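Local coordinates for rhamnose ABC transporter, periplasmic rhamnose-binding protein (Kribbella flavida, PDB 4KVF), which probably binds a carbohydrate, likely rhamnose, as the periplasmic solute-binding component of an ABC transporter, at residues 124-128 with 129-133. Sequence-based numbering, arbitrary orientation.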
ATOM      1  N   VAL A 124      -5.509  -9.404  16.892  1.00 24.63           N
ATOM      2  CA  VAL A 124      -5.915  -9.237  15.509  1.00 20.29           C
ATOM      3  C   VAL A 124      -5.302  -7.970  14.924  1.00 21.69           C
ATOM      4  O   VAL A 124      -5.519  -6.873  15.423  1.00 21.74           O
ATOM      5  CB  VAL A 124      -7.448  -9.174  15.383  1.00 22.73           C
ATOM      6  CG1 VAL A 124      -7.850  -8.828  13.960  1.00 20.77           C
ATOM      7  CG2 VAL A 124      -8.061 -10.502  15.798  1.00 22.82           C
ATOM      8  N   VAL A 125      -4.504  -8.159  13.885  1.00 20.23           N
ATOM      9  CA  VAL A 125      -3.868  -7.065  13.170  1.00 18.90           C
ATOM     10  C   VAL A 125      -4.360  -7.077  11.722  1.00 22.44           C
ATOM     11  O   VAL A 125      -4.160  -8.042  10.974  1.00 20.58           O
ATOM     12  CB  VAL A 125      -2.342  -7.240  13.167  1.00 23.62           C
ATOM     13  CG1 VAL A 125      -1.684  -6.159  12.327  1.00 24.06           C
ATOM     14  CG2 VAL A 125      -1.813  -7.216  14.591  1.00 24.82           C
ATOM     15  N   THR A 126      -5.018  -6.008  11.315  1.00 22.55           N
ATOM     16  CA  THR A 126      -5.417  -5.914   9.929  1.00 21.63           C
ATOM     17  C   THR A 126      -4.279  -5.310   9.111  1.00 22.74           C
ATOM     18  O   THR A 126      -3.368  -4.682   9.655  1.00 23.29           O
ATOM     19  CB  THR A 126      -6.682  -5.065   9.777  1.00 22.23           C
ATOM     20  OG1 THR A 126      -6.508  -3.852  10.514  1.00 23.43           O
ATOM     21  CG2 THR A 126      -7.877  -5.800  10.362  1.00 22.17           C
ATOM     22  N   PHE A 127      -4.321  -5.524   7.807  1.00 19.70           N
ATOM     23  CA  PHE A 127      -3.322  -4.939   6.917  1.00 26.51           C
ATOM     24  C   PHE A 127      -3.914  -4.711   5.548  1.00 29.11           C
ATOM     25  O   PHE A 127      -4.866  -5.384   5.162  1.00 26.74           O
ATOM     26  CB  PHE A 127      -2.048  -5.797   6.845  1.00 27.27           C
ATOM     27  CG  PHE A 127      -2.186  -7.055   6.021  1.00 26.99           C
ATOM     28  CD1 PHE A 127      -2.785  -8.178   6.552  1.00 23.59           C
ATOM     29  CD2 PHE A 127      -1.683  -7.118   4.731  1.00 37.32           C
ATOM     30  CE1 PHE A 127      -2.890  -9.348   5.808  1.00 21.83           C
ATOM     31  CE2 PHE A 127      -1.795  -8.285   3.975  1.00 34.94           C
ATOM     32  CZ  PHE A 127      -2.395  -9.400   4.522  1.00 27.51           C
ATOM     33  N   ASP A 128      -3.371  -3.729   4.836  1.00 26.48           N
ATOM     34  CA  ASP A 128      -3.827  -3.373   3.495  1.00 31.03           C
ATOM     35  C   ASP A 128      -5.205  -2.714   3.521  1.00 37.45           C
ATOM     36  O   ASP A 128      -5.339  -1.544   3.192  1.00 35.18           O
ATOM     37  CB  ASP A 128      -3.818  -4.590   2.560  1.00 45.56           C
ATOM     38  CG  ASP A 128      -3.040  -4.340   1.291  1.00 58.47           C
ATOM     39  OD1 ASP A 128      -3.415  -3.413   0.543  1.00 60.16           O
ATOM     40  OD2 ASP A 128      -2.060  -5.073   1.037  1.00 54.69           O
ATOM     41  N   SER A 129      -6.221  -3.471   3.923  1.00 29.90           N
ATOM     42  CA  SER A 129      -7.567  -2.949   4.082  1.00 27.72           C
ATOM     43  C   SER A 129      -8.029  -3.232   5.499  1.00 28.22           C
ATOM     44  O   SER A 129      -7.899  -4.351   5.995  1.00 29.72           O
ATOM     45  CB  SER A 129      -8.519  -3.589   3.077  1.00 36.75           C
ATOM     46  OG  SER A 129      -8.159  -3.227   1.756  1.00 51.60           O
ATOM     47  N   ASP A 130      -8.569  -2.205   6.146  1.00 24.61           N
ATOM     48  CA  ASP A 130      -8.859  -2.278   7.571  1.00 21.91           C
ATOM     49  C   ASP A 130     -10.264  -2.815   7.842  1.00 26.28           C
ATOM     50  O   ASP A 130     -11.147  -2.763   6.971  1.00 27.83           O
ATOM     51  CB  ASP A 130      -8.700  -0.875   8.161  1.00 22.40           C
ATOM     52  CG  ASP A 130      -8.566  -0.883   9.671  1.00 23.16           C
ATOM     53  OD1 ASP A 130      -8.466  -1.980  10.271  1.00 25.97           O
ATOM     54  OD2 ASP A 130      -8.520   0.224  10.233  1.00 27.55           O
ATOM     55  N   ALA A 131     -10.467  -3.330   9.053  1.00 23.23           N
ATOM     56  CA  ALA A 131     -11.806  -3.691   9.526  1.00 28.19           C
ATOM     57  C   ALA A 131     -12.336  -2.525  10.358  1.00 26.92           C
ATOM     58  O   ALA A 131     -11.609  -1.560  10.593  1.00 29.47           O
ATOM     59  CB  ALA A 131     -11.752  -4.968  10.364  1.00 25.04           C
ATOM     60  N   ALA A 132     -13.598  -2.593  10.780  1.00 24.96           N
ATOM     61  CA  ALA A 132     -14.135  -1.568  11.669  1.00 26.43           C
ATOM     62  C   ALA A 132     -13.214  -1.459  12.883  1.00 29.13           C
ATOM     63  O   ALA A 132     -12.657  -2.463  13.335  1.00 28.02           O
ATOM     64  CB  ALA A 132     -15.553  -1.906  12.098  1.00 30.27           C
ATOM     65  N   LYS A 133     -13.047  -0.242  13.400  1.00 29.30           N
ATOM     66  CA  LYS A 133     -12.020   0.023  14.410  1.00 28.48           C
ATOM     67  C   LYS A 133     -12.164  -0.839  15.666  1.00 30.25           C
ATOM     68  O   LYS A 133     -11.179  -1.133  16.345  1.00 31.90           O
ATOM     69  CB  LYS A 133     -11.984   1.515  14.778  1.00 38.15           C
ATOM     70  CG  LYS A 133     -11.888   2.468  13.579  1.00 51.36           C
ATOM     71  CD  LYS A 133     -10.660   2.193  12.711  1.00 52.83           C
ATOM     72  CE  LYS A 133     -10.406   3.306  11.697  1.00 57.84           C
ATOM     73  NZ  LYS A 133     -11.503   3.464  10.697  1.00 64.06           N
TER
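T126 and D130 meet through their side chains where the chain turns out of strand 123-127. T126 OG1 donates to D130 OD1 at 2.7 Å. The hydroxyl comes from above the carboxylate plane, 43° out of it. The first torsion of T126 places OG1 between its backbone N and C, and CG2 then lies 4.0 Å from A131 CB. D130 OD1 also takes a weak bond from the backbone N of A131 and a salt bridge from R136, so three donors share this one oxygen. With an alanine here in place of T126, D130 OD1 is likely to lose one of its donors, and a gap would probably open beside the methyl of A131. The bend itself is at D128. Its phi and psi, 70° and -65°, let S129 N reach back to F127 O at 2.7 Å. S129 OG stays beside its own backbone N and packs against the D128 carbonyl, 3.5 Å from D128 C. Both side chains also form hydrogen bonds beyond the turn, D128 OD1 with Q142 NE2 and S129 OG with K47 NZ. The arrangement is a classic gamma turn centred on D128. It ends a strand of the parallel sheet in one lobe of the periplasmic binding protein fold.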